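Side-chain contacts in carbamate kinase (Aeropyrum pernix, PDB 2E9Y), which probably catalyses the reversible transfer of a phosphoryl group between ATP and carbamate, forming carbamoyl phosphate: residues A7-G12 with Q303-Q308; V214-A219 with L232-D237; K263-G268 with K278-I283; S284-T289 with T311-G316. One frame throughout, in Å; residues are numbered along the deposited sequence.

Contact 1: residues A7-G12 with Q303-Q308; sequences AVIALG and QVLSLQ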
loop_
_atom_site.group_PDB
_atom_site.type_symbol
_atom_site.label_atom_id
_atom_site.label_comp_id
_atom_site.label_asym_id
_atom_site.label_seq_id
_atom_site.Cartn_x
_atom_site.Cartn_y
_atom_site.Cartn_z
ATOM N N ALA A 7 5.117 -10.269 -20.139
ATOM C CA ALA A 7 6.404 -9.622 -19.960
ATOM C C ALA A 7 6.456 -8.902 -18.621
ATOM O O ALA A 7 5.497 -8.242 -18.226
ATOM C CB ALA A 7 6.649 -8.628 -21.084
ATOM N N VAL A 8 7.567 -9.059 -17.911
ATOM C CA VAL A 8 7.747 -8.352 -16.649
ATOM C C VAL A 8 8.540 -7.122 -17.078
ATOM O O VAL A 8 9.617 -7.245 -17.662
ATOM C CB VAL A 8 8.554 -9.187 -15.622
ATOM C CG1 VAL A 8 8.988 -8.306 -14.457
ATOM C CG2 VAL A 8 7.693 -10.329 -15.102
ATOM N N ILE A 9 7.984 -5.942 -16.825
ATOM C CA ILE A 9 8.624 -4.690 -17.215
ATOM C C ILE A 9 9.068 -3.926 -15.977
ATOM O O ILE A 9 8.239 -3.470 -15.194
ATOM C CB ILE A 9 7.650 -3.813 -18.030
ATOM C CG1 ILE A 9 7.182 -4.590 -19.266
ATOM C CG2 ILE A 9 8.324 -2.509 -18.440
ATOM C CD1 ILE A 9 6.042 -3.946 -20.022
ATOM N N ALA A 10 10.379 -3.798 -15.815
ATOM C CA ALA A 10 10.956 -3.103 -14.673
ATOM C C ALA A 10 11.227 -1.631 -14.982
ATOM O O ALA A 10 12.146 -1.300 -15.732
ATOM C CB ALA A 10 12.247 -3.799 -14.247
ATOM N N LEU A 11 10.417 -0.756 -14.395
ATOM C CA LEU A 11 10.559 0.683 -14.588
ATOM C C LEU A 11 11.643 1.255 -13.682
ATOM O O LEU A 11 11.955 0.685 -12.633
ATOM C CB LEU A 11 9.232 1.391 -14.290
ATOM C CG LEU A 11 8.029 0.988 -15.143
ATOM C CD1 LEU A 11 6.782 1.760 -14.704
ATOM C CD2 LEU A 11 8.344 1.276 -16.607
ATOM N N GLY A 12 12.207 2.383 -14.097
ATOM C CA GLY A 12 13.246 3.036 -13.321
ATOM C C GLY A 12 12.775 4.354 -12.730
ATOM O O GLY A 12 11.593 4.687 -12.798
ATOM N N GLN A 303 9.433 -0.317 -29.059
ATOM C CA GLN A 303 10.361 -1.054 -29.912
ATOM C C GLN A 303 11.145 -2.070 -29.092
ATOM O O GLN A 303 11.408 -3.181 -29.555
ATOM C CB GLN A 303 11.338 -0.099 -30.603
ATOM C CG GLN A 303 10.679 0.847 -31.597
ATOM C CD GLN A 303 10.004 0.109 -32.740
ATOM O OE1 GLN A 303 10.659 -0.575 -33.527
ATOM N NE2 GLN A 303 8.685 0.241 -32.833
ATOM N N VAL A 304 11.515 -1.685 -27.872
ATOM C CA VAL A 304 12.273 -2.581 -26.989
ATOM C C VAL A 304 11.582 -3.931 -26.796
ATOM O O VAL A 304 12.208 -4.984 -26.823
ATOM C CB VAL A 304 12.497 -1.911 -25.620
ATOM C CG1 VAL A 304 13.110 -2.927 -24.655
ATOM C CG2 VAL A 304 13.440 -0.729 -25.750
ATOM N N LEU A 305 10.252 -3.867 -26.554
ATOM C CA LEU A 305 9.417 -5.049 -26.351
ATOM C C LEU A 305 9.434 -5.976 -27.579
ATOM O O LEU A 305 9.345 -7.191 -27.479
ATOM C CB LEU A 305 7.989 -4.586 -26.058
ATOM C CG LEU A 305 7.731 -4.403 -24.559
ATOM C CD1 LEU A 305 7.589 -5.736 -23.823
ATOM C CD2 LEU A 305 8.854 -3.642 -23.853
ATOM N N SER A 306 9.520 -5.339 -28.765
ATOM C CA SER A 306 9.586 -6.103 -30.017
ATOM C C SER A 306 11.006 -6.616 -30.324
ATOM O O SER A 306 11.261 -7.274 -31.333
ATOM C CB SER A 306 9.109 -5.186 -31.149
ATOM O OG SER A 306 7.746 -4.814 -30.929
ATOM N N LEU A 307 11.946 -6.259 -29.419
ATOM C CA LEU A 307 13.347 -6.621 -29.581
ATOM C C LEU A 307 13.987 -5.859 -30.738
ATOM O O LEU A 307 14.947 -6.309 -31.350
ATOM C CB LEU A 307 13.453 -8.133 -29.782
ATOM C CG LEU A 307 12.896 -8.908 -28.582
ATOM C CD1 LEU A 307 13.160 -10.408 -28.690
ATOM C CD2 LEU A 307 13.496 -8.465 -27.245
ATOM N N GLN A 308 13.409 -4.692 -31.074
ATOM C CA GLN A 308 13.939 -3.904 -32.183
ATOM C C GLN A 308 14.738 -2.688 -31.698
ATOM O O GLN A 308 15.236 -1.883 -32.465
ATOM C CB GLN A 308 12.766 -3.434 -33.038
ATOM C CG GLN A 308 11.939 -4.589 -33.601
ATOM C CD GLN A 308 12.834 -5.526 -34.379
ATOM O OE1 GLN A 308 13.535 -5.160 -35.308
ATOM N NE2 GLN A 308 12.750 -6.812 -33.981
#
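Neither A7 nor I9 offers a flat group to L305, so the meeting between them has no ring face or edge in it. The planar group with a defined partner lies further along, in the carboxamide of Q308: NE2 gives a nearly straight bond (165°) to S306 O at 3.1 Å. The oxygen lies close to the amide plane, whereas NE2 sits above the plane of the S306 carbonyl. Across the contact a single methyl does the work. CD1 of L305 reaches A7 CB at 4.1 Å and stands 4.5 Å from CD1 of I9, touching two side chains that leave the same face of strand 6-10. The first torsion of L305 (chi1 -91°) departs from the staggered value near -60° and swings the branch end to the strand, though the CB itself does not aim at it. W47 packs on both A7 and L305, and V233 also touches the leucine. Just beyond, the helix ends in a Schellman motif, with L307 at positive phi and Q308 N bonded to Q303 O at 2.9 Å. Because the meeting is buried and purely aliphatic, it probably rests on shape and on the exclusion of water, with no directional bond between the two segments.

Contact 2: residues V214-A219 with L232-D237; sequences VDKDLA and LVILTD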
loop_
_atom_site.group_PDB
_atom_site.type_symbol
_atom_site.label_atom_id
_atom_site.label_comp_id
_atom_site.label_asym_id
_atom_site.label_seq_id
_atom_site.Cartn_x
_atom_site.Cartn_y
_atom_site.Cartn_z
ATOM N N VAL A 214 15.927 -4.530 -1.421
ATOM C CA VAL A 214 16.242 -5.541 -2.422
ATOM C C VAL A 214 16.299 -4.841 -3.771
ATOM O O VAL A 214 15.430 -4.028 -4.082
ATOM C CB VAL A 214 15.160 -6.644 -2.440
ATOM C CG1 VAL A 214 15.424 -7.635 -3.565
ATOM C CG2 VAL A 214 15.136 -7.351 -1.093
ATOM N N ASP A 215 17.332 -5.137 -4.559
ATOM C CA ASP A 215 17.485 -4.525 -5.874
ATOM C C ASP A 215 16.248 -4.844 -6.716
ATOM O O ASP A 215 15.889 -6.013 -6.894
ATOM C CB ASP A 215 18.735 -5.070 -6.568
ATOM C CG ASP A 215 19.016 -4.381 -7.880
ATOM O OD1 ASP A 215 18.402 -4.766 -8.896
ATOM O OD2 ASP A 215 19.845 -3.446 -7.893
ATOM N N LYS A 216 15.603 -3.810 -7.245
ATOM C CA LYS A 216 14.388 -4.014 -8.027
ATOM C C LYS A 216 14.603 -4.785 -9.324
ATOM O O LYS A 216 13.697 -5.462 -9.804
ATOM C CB LYS A 216 13.721 -2.668 -8.330
ATOM C CG LYS A 216 14.533 -1.720 -9.200
ATOM C CD LYS A 216 14.204 -1.902 -10.668
ATOM C CE LYS A 216 14.776 -0.765 -11.503
ATOM N NZ LYS A 216 14.393 -0.899 -12.931
ATOM N N ASP A 217 15.794 -4.683 -9.898
ATOM C CA ASP A 217 16.061 -5.396 -11.141
ATOM C C ASP A 217 16.307 -6.878 -10.877
ATOM O O ASP A 217 15.765 -7.735 -11.582
ATOM C CB ASP A 217 17.241 -4.752 -11.869
ATOM C CG ASP A 217 16.914 -3.350 -12.347
ATOM O OD1 ASP A 217 15.863 -3.192 -13.003
ATOM O OD2 ASP A 217 17.690 -2.412 -12.067
ATOM N N LEU A 218 17.107 -7.184 -9.861
ATOM C CA LEU A 218 17.370 -8.579 -9.517
ATOM C C LEU A 218 16.053 -9.247 -9.131
ATOM O O LEU A 218 15.778 -10.382 -9.524
ATOM C CB LEU A 218 18.356 -8.668 -8.347
ATOM C CG LEU A 218 19.748 -8.083 -8.608
ATOM C CD1 LEU A 218 20.656 -8.371 -7.420
ATOM C CD2 LEU A 218 20.322 -8.695 -9.887
ATOM N N ALA A 219 15.237 -8.532 -8.358
ATOM C CA ALA A 219 13.948 -9.060 -7.927
ATOM C C ALA A 219 13.000 -9.271 -9.107
ATOM O O ALA A 219 12.306 -10.284 -9.168
ATOM C CB ALA A 219 13.301 -8.116 -6.903
ATOM N N LEU A 232 11.737 -10.565 -20.110
ATOM C CA LEU A 232 12.087 -9.675 -19.008
ATOM C C LEU A 232 12.550 -8.402 -19.698
ATOM O O LEU A 232 13.434 -8.435 -20.560
ATOM C CB LEU A 232 13.231 -10.237 -18.150
ATOM C CG LEU A 232 13.853 -9.237 -17.158
ATOM C CD1 LEU A 232 12.805 -8.788 -16.136
ATOM C CD2 LEU A 232 15.041 -9.865 -16.451
ATOM N N VAL A 233 11.935 -7.286 -19.334
ATOM C CA VAL A 233 12.279 -6.001 -19.921
ATOM C C VAL A 233 12.714 -5.035 -18.827
ATOM O O VAL A 233 12.024 -4.882 -17.820
ATOM C CB VAL A 233 11.062 -5.380 -20.642
ATOM C CG1 VAL A 233 11.441 -4.030 -21.248
ATOM C CG2 VAL A 233 10.549 -6.329 -21.715
ATOM N N ILE A 234 13.863 -4.399 -19.017
ATOM C CA ILE A 234 14.339 -3.415 -18.055
ATOM C C ILE A 234 14.386 -2.072 -18.772
ATOM O O ILE A 234 15.167 -1.886 -19.704
ATOM C CB ILE A 234 15.741 -3.752 -17.523
ATOM C CG1 ILE A 234 15.707 -5.096 -16.787
ATOM C CG2 ILE A 234 16.198 -2.664 -16.562
ATOM C CD1 ILE A 234 17.048 -5.538 -16.259
ATOM N N LEU A 235 13.539 -1.143 -18.345
ATOM C CA LEU A 235 13.486 0.173 -18.970
ATOM C C LEU A 235 14.205 1.204 -18.116
ATOM O O LEU A 235 13.817 1.462 -16.975
ATOM C CB LEU A 235 12.033 0.595 -19.193
ATOM C CG LEU A 235 11.212 -0.291 -20.137
ATOM C CD1 LEU A 235 9.798 0.255 -20.244
ATOM C CD2 LEU A 235 11.867 -0.332 -21.519
ATOM N N THR A 236 15.257 1.792 -18.677
ATOM C CA THR A 236 16.046 2.780 -17.959
ATOM C C THR A 236 16.091 4.106 -18.721
ATOM O O THR A 236 15.224 4.376 -19.556
ATOM C CB THR A 236 17.472 2.239 -17.716
ATOM O OG1 THR A 236 18.230 3.184 -16.951
ATOM C CG2 THR A 236 18.165 1.959 -19.038
ATOM N N ASP A 237 17.097 4.930 -18.442
ATOM C CA ASP A 237 17.207 6.225 -19.102
ATOM C C ASP A 237 18.297 6.282 -20.173
ATOM O O ASP A 237 18.727 7.364 -20.574
ATOM C CB ASP A 237 17.423 7.320 -18.053
ATOM C CG ASP A 237 18.767 7.218 -17.366
ATOM O OD1 ASP A 237 19.316 6.096 -17.274
ATOM O OD2 ASP A 237 19.272 8.263 -16.906
HETATM O O HOH W 1 15.247 0.766 -14.584
#
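D217 lays its carboxylate against the branched end of I234, with OD1 3.6 Å from CG2 and 4.2 Å from CD1 of the isoleucine. The aspartate's CG stands beside its backbone N (chi1 -66°), which carries the group off the first turn of helix 216-226 and over the strand side chain. In the conformer described for K216, which is modelled in two, NZ forms a salt bridge to D217 OD1 at 2.7 Å, approaching from the syn side and tilted 26° from the carboxylate plane. The other oxygen, OD2, pairs with K278 of helix 275-289, so one carboxylate joins two lysines. L11 O also accepts from K216 NZ, tying the lysine to the end of strand 6-10. An alanine in place of D217 would probably leave both ammonium groups without their shared anion and uncover the methyls of I234. D215 caps the helix, its OD1 taking L218 N at 2.9 Å. The arrangement belongs to the amino acid kinase fold, where a helix start lies beside a central parallel strand, and it is consistent with the aspartate that positions two lysines in the active sites of amino acid kinases.

Contact 3: residues K263-G268 with K278-I283; sequences KYLREG and KVEAAI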
loop_
_atom_site.group_PDB
_atom_site.type_symbol
_atom_site.label_atom_id
_atom_site.label_comp_id
_atom_site.label_asym_id
_atom_site.label_seq_id
_atom_site.Cartn_x
_atom_site.Cartn_y
_atom_site.Cartn_z
ATOM N N LYS A 263 31.190 -11.910 -18.759
ATOM C CA LYS A 263 32.627 -11.664 -18.697
ATOM C C LYS A 263 32.879 -10.187 -18.409
ATOM O O LYS A 263 33.692 -9.840 -17.550
ATOM C CB LYS A 263 33.299 -12.032 -20.021
ATOM C CG LYS A 263 33.224 -13.500 -20.399
ATOM C CD LYS A 263 33.917 -13.723 -21.739
ATOM C CE LYS A 263 33.776 -15.153 -22.222
ATOM N NZ LYS A 263 34.356 -15.320 -23.587
ATOM N N TYR A 264 32.187 -9.321 -19.144
ATOM C CA TYR A 264 32.331 -7.880 -18.965
ATOM C C TYR A 264 31.927 -7.483 -17.549
ATOM O O TYR A 264 32.562 -6.628 -16.926
ATOM C CB TYR A 264 31.460 -7.126 -19.974
ATOM C CG TYR A 264 31.982 -7.164 -21.394
ATOM C CD1 TYR A 264 33.215 -6.596 -21.717
ATOM C CD2 TYR A 264 31.247 -7.766 -22.417
ATOM C CE1 TYR A 264 33.707 -6.628 -23.021
ATOM C CE2 TYR A 264 31.730 -7.804 -23.725
ATOM C CZ TYR A 264 32.961 -7.234 -24.017
ATOM O OH TYR A 264 33.462 -7.286 -25.296
ATOM N N LEU A 265 30.866 -8.113 -17.051
ATOM C CA LEU A 265 30.352 -7.841 -15.712
ATOM C C LEU A 265 31.399 -8.094 -14.631
ATOM O O LEU A 265 31.556 -7.296 -13.710
ATOM C CB LEU A 265 29.118 -8.705 -15.440
ATOM C CG LEU A 265 28.456 -8.551 -14.068
ATOM C CD1 LEU A 265 27.933 -7.131 -13.906
ATOM C CD2 LEU A 265 27.318 -9.553 -13.932
ATOM N N ARG A 266 32.115 -9.208 -14.746
ATOM C CA ARG A 266 33.140 -9.561 -13.770
ATOM C C ARG A 266 34.352 -8.635 -13.794
ATOM O O ARG A 266 35.144 -8.619 -12.852
ATOM C CB ARG A 266 33.602 -11.003 -13.988
ATOM C CG ARG A 266 32.523 -12.047 -13.748
ATOM C CD ARG A 266 33.083 -13.450 -13.907
ATOM N NE ARG A 266 34.204 -13.691 -13.000
ATOM C CZ ARG A 266 34.900 -14.822 -12.953
ATOM N NH1 ARG A 266 34.595 -15.827 -13.764
ATOM N NH2 ARG A 266 35.905 -14.949 -12.095
ATOM N N GLU A 267 34.500 -7.863 -14.865
ATOM C CA GLU A 267 35.635 -6.955 -14.987
ATOM C C GLU A 267 35.304 -5.518 -14.591
ATOM O O GLU A 267 36.106 -4.609 -14.802
ATOM C CB GLU A 267 36.176 -6.986 -16.418
ATOM C CG GLU A 267 36.730 -8.340 -16.841
ATOM C CD GLU A 267 37.999 -8.713 -16.098
ATOM O OE1 GLU A 267 39.015 -8.003 -16.257
ATOM O OE2 GLU A 267 37.982 -9.717 -15.354
ATOM N N GLY A 268 34.119 -5.316 -14.026
ATOM C CA GLY A 268 33.720 -3.987 -13.597
ATOM C C GLY A 268 33.337 -3.014 -14.696
ATOM O O GLY A 268 33.398 -1.799 -14.502
ATOM N N LYS A 278 21.388 -4.434 -13.541
ATOM C CA LYS A 278 20.502 -4.676 -14.670
ATOM C C LYS A 278 21.076 -5.763 -15.580
ATOM O O LYS A 278 20.342 -6.632 -16.061
ATOM C CB LYS A 278 20.277 -3.376 -15.448
ATOM C CG LYS A 278 19.462 -2.345 -14.661
ATOM C CD LYS A 278 19.402 -1.001 -15.368
ATOM C CE LYS A 278 18.413 -0.070 -14.676
ATOM N NZ LYS A 278 18.652 0.010 -13.213
ATOM N N VAL A 279 22.385 -5.719 -15.806
ATOM C CA VAL A 279 23.029 -6.726 -16.640
ATOM C C VAL A 279 22.970 -8.066 -15.913
ATOM O O VAL A 279 22.686 -9.092 -16.520
ATOM C CB VAL A 279 24.505 -6.353 -16.939
ATOM C CG1 VAL A 279 25.261 -7.559 -17.502
ATOM C CG2 VAL A 279 24.543 -5.211 -17.941
ATOM N N GLU A 280 23.219 -8.047 -14.609
ATOM C CA GLU A 280 23.185 -9.273 -13.815
ATOM C C GLU A 280 21.792 -9.889 -13.889
ATOM O O GLU A 280 21.641 -11.098 -14.067
ATOM C CB GLU A 280 23.531 -8.978 -12.353
ATOM C CG GLU A 280 23.752 -10.233 -11.519
ATOM C CD GLU A 280 23.852 -9.948 -10.031
ATOM O OE1 GLU A 280 24.516 -8.961 -9.653
ATOM O OE2 GLU A 280 23.275 -10.722 -9.238
ATOM N N ALA A 281 20.775 -9.042 -13.748
ATOM C CA ALA A 281 19.379 -9.473 -13.795
ATOM C C ALA A 281 19.037 -10.098 -15.144
ATOM O O ALA A 281 18.421 -11.164 -15.209
ATOM C CB ALA A 281 18.457 -8.281 -13.529
ATOM N N ALA A 282 19.437 -9.430 -16.222
ATOM C CA ALA A 282 19.167 -9.930 -17.566
ATOM C C ALA A 282 19.823 -11.292 -17.780
ATOM O O ALA A 282 19.194 -12.221 -18.289
ATOM C CB ALA A 282 19.674 -8.934 -18.606
ATOM N N ILE A 283 21.088 -11.407 -17.388
ATOM C CA ILE A 283 21.818 -12.665 -17.536
ATOM C C ILE A 283 21.138 -13.787 -16.757
ATOM O O ILE A 283 20.961 -14.891 -17.273
ATOM C CB ILE A 283 23.274 -12.533 -17.039
ATOM C CG1 ILE A 283 24.063 -11.612 -17.973
ATOM C CG2 ILE A 283 23.923 -13.905 -16.955
ATOM C CD1 ILE A 283 25.456 -11.262 -17.475
#
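V279 is the first residue of 278-283 to meet the facing helix, its CG1 standing 4.5 Å from CD1 of L265. Next in line, E280 contributes the root of its side chain: CD2 of L265 lies 4.1 Å from E280 CB and equally far from E280 CA, so the methyl rests on aliphatic atoms and not on the carboxylate. In the conformer described, E280 is extended beyond CG, and its OE2 forms a salt bridge with R169. A281 packs on I234 of the central sheet. One turn on from V279, I283 returns to the contact and brings CD1 to 4.4 Å from L265 CD2. L265 thus sets one methyl on V279 and the other between E280 and I283; with CG anti to its backbone N (chi1 180°), the branch points out from its helix at the opposing one. F270, in the loop joining the two helices, touches both L265 and V279. G268, with phi 74°, is the C-prime residue of the Schellman motif that ends helix 258-266, its N bonded to L265 O at 3.3 Å. This is helix-on-helix packing of the amino acid kinase fold, centred on one leucine near a C-terminal helix cap.

Contact 4: residues S284-T289 with T311-G316; sequences SFVERT and TVVMLG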
loop_
_atom_site.group_PDB
_atom_site.type_symbol
_atom_site.label_atom_id
_atom_site.label_comp_id
_atom_site.label_asym_id
_atom_site.label_seq_id
_atom_site.Cartn_x
_atom_site.Cartn_y
_atom_site.Cartn_z
ATOM N N SER A 284 20.752 -13.502 -15.515
ATOM C CA SER A 284 20.097 -14.504 -14.681
ATOM C C SER A 284 18.826 -15.038 -15.333
ATOM O O SER A 284 18.556 -16.240 -15.298
ATOM C CB SER A 284 19.766 -13.912 -13.308
ATOM O OG SER A 284 19.110 -14.859 -12.483
ATOM N N PHE A 285 18.049 -14.143 -15.932
ATOM C CA PHE A 285 16.809 -14.543 -16.583
ATOM C C PHE A 285 17.108 -15.506 -17.727
ATOM O O PHE A 285 16.473 -16.551 -17.852
ATOM C CB PHE A 285 16.069 -13.320 -17.126
ATOM C CG PHE A 285 14.755 -13.650 -17.773
ATOM C CD1 PHE A 285 13.673 -14.067 -17.003
ATOM C CD2 PHE A 285 14.603 -13.570 -19.154
ATOM C CE1 PHE A 285 12.461 -14.399 -17.593
ATOM C CE2 PHE A 285 13.393 -13.901 -19.758
ATOM C CZ PHE A 285 12.320 -14.316 -18.980
ATOM N N VAL A 286 18.074 -15.149 -18.566
ATOM C CA VAL A 286 18.436 -16.005 -19.687
ATOM C C VAL A 286 18.919 -17.378 -19.211
ATOM O O VAL A 286 18.508 -18.408 -19.749
ATOM C CB VAL A 286 19.536 -15.354 -20.561
ATOM C CG1 VAL A 286 19.957 -16.312 -21.665
ATOM C CG2 VAL A 286 19.014 -14.060 -21.175
ATOM N N GLU A 287 19.778 -17.396 -18.195
ATOM C CA GLU A 287 20.312 -18.655 -17.679
ATOM C C GLU A 287 19.257 -19.550 -17.037
ATOM O O GLU A 287 19.276 -20.767 -17.219
ATOM C CB GLU A 287 21.424 -18.389 -16.662
ATOM C CG GLU A 287 22.581 -17.564 -17.203
ATOM C CD GLU A 287 23.671 -17.361 -16.173
ATOM O OE1 GLU A 287 23.332 -17.113 -14.995
ATOM O OE2 GLU A 287 24.862 -17.439 -16.539
ATOM N N ARG A 288 18.334 -18.948 -16.293
ATOM C CA ARG A 288 17.296 -19.719 -15.615
ATOM C C ARG A 288 16.091 -20.102 -16.463
ATOM O O ARG A 288 15.423 -21.092 -16.163
ATOM C CB ARG A 288 16.802 -18.966 -14.376
ATOM C CG ARG A 288 17.883 -18.735 -13.335
ATOM C CD ARG A 288 17.291 -18.253 -12.025
ATOM N NE ARG A 288 16.366 -19.229 -11.458
ATOM C CZ ARG A 288 15.781 -19.100 -10.272
ATOM N NH1 ARG A 288 16.024 -18.034 -9.522
ATOM N NH2 ARG A 288 14.954 -20.039 -9.835
ATOM N N THR A 289 15.806 -19.335 -17.512
ATOM C CA THR A 289 14.645 -19.625 -18.348
ATOM C C THR A 289 14.982 -19.996 -19.784
ATOM O O THR A 289 14.213 -20.696 -20.443
ATOM C CB THR A 289 13.681 -18.428 -18.408
ATOM O OG1 THR A 289 14.252 -17.399 -19.229
ATOM C CG2 THR A 289 13.413 -17.884 -17.007
ATOM N N THR A 311 19.290 -3.365 -25.813
ATOM C CA THR A 311 20.217 -4.488 -25.862
ATOM C C THR A 311 19.518 -5.810 -25.567
ATOM O O THR A 311 18.993 -6.013 -24.475
ATOM C CB THR A 311 21.356 -4.311 -24.840
ATOM O OG1 THR A 311 22.055 -3.093 -25.113
ATOM C CG2 THR A 311 22.333 -5.479 -24.917
ATOM N N VAL A 312 19.511 -6.707 -26.547
ATOM C CA VAL A 312 18.891 -8.010 -26.361
ATOM C C VAL A 312 19.940 -8.989 -25.838
ATOM O O VAL A 312 20.960 -9.230 -26.489
ATOM C CB VAL A 312 18.316 -8.555 -27.684
ATOM C CG1 VAL A 312 17.642 -9.896 -27.442
ATOM C CG2 VAL A 312 17.331 -7.560 -28.269
ATOM N N VAL A 313 19.697 -9.533 -24.651
ATOM C CA VAL A 313 20.607 -10.491 -24.043
ATOM C C VAL A 313 20.116 -11.868 -24.474
ATOM O O VAL A 313 19.028 -12.296 -24.089
ATOM C CB VAL A 313 20.596 -10.366 -22.502
ATOM C CG1 VAL A 313 21.556 -11.367 -21.888
ATOM C CG2 VAL A 313 20.981 -8.942 -22.098
ATOM N N MET A 314 20.929 -12.550 -25.278
ATOM C CA MET A 314 20.573 -13.857 -25.824
ATOM C C MET A 314 21.179 -15.051 -25.093
ATOM O O MET A 314 22.156 -14.918 -24.360
ATOM C CB MET A 314 20.977 -13.909 -27.301
ATOM C CG MET A 314 20.588 -12.664 -28.086
ATOM S SD MET A 314 21.218 -12.664 -29.779
ATOM C CE MET A 314 22.911 -12.112 -29.519
ATOM N N LEU A 315 20.593 -16.223 -25.322
ATOM C CA LEU A 315 21.039 -17.462 -24.695
ATOM C C LEU A 315 22.441 -17.852 -25.164
ATOM O O LEU A 315 22.882 -17.521 -26.257
ATOM C CB LEU A 315 20.045 -18.566 -25.061
ATOM C CG LEU A 315 19.782 -19.532 -23.901
ATOM C CD1 LEU A 315 18.828 -20.663 -24.291
ATOM C CD2 LEU A 315 21.054 -20.205 -23.386
ATOM N N GLY A 316 23.166 -18.551 -24.271
ATOM C CA GLY A 316 24.515 -18.979 -24.618
ATOM C C GLY A 316 25.553 -17.912 -24.261
ATOM O O GLY A 316 26.645 -17.864 -24.810
ATOM O OXT GLY A 316 25.336 -17.059 -23.412
#
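V286 and V313 meet at an angle to one another where helix 275-289 lies against strand 311-314 of the main sheet, a helix-on-sheet layer of the alpha/beta amino acid kinase fold. The two methyls of V286 divide the work. CG2 goes to V313, 3.8 Å from its CG1 and 3.4 Å from its carbonyl O. CG1, placed anti to the backbone N (chi1 176°), turns instead to the chain beyond the strand, where it presses on L315 CA at 3.4 Å and lies 3.9 Å from L315 CG. The valine therefore straddles the chain as it leaves the sheet, touching backbone as much as side chains, and the fit is tight. A258 of helix 258-266 packs on both V286 and V313. An alanine at V286 would probably open a gap against V313 and leave L315, the penultimate residue, less firmly packed, since both methyl contacts would go. G316, the chain terminus, is tied by its O to S259 OG. One residue before V286, F285 turns to other neighbours, helix 216-226 among them. Its carbonyl O takes T289 N and T289 OG1 from opposite faces, and T289 OG1 at 2.7 Å from F285 O also sits over the centre of the F285 ring.

From the N terminus, strand 6-10 opens contact 1, whose loop closes only when the chain reaches 303-308, with 290 residues in between. Contacts 2 and 3 close their short loops inside it, one after the other. Contact 4 follows contact 3 but starts within the large loop and ends after it, at 311-316, so contacts 1 and 4 cross. Strands 6-10 and 231-236 are neighbours in the main sheet, joining contact 1 to contact 2 through backbone bonds between V8, A10 and V233. Packing of I234 CD1 on K278 O links contact 2 to contact 3, and helix 275-289 serves both contacts 3 and 4. Together they tie helix 216-226, the C-terminal helices and the last strand of the chain to the rest of the main sheet.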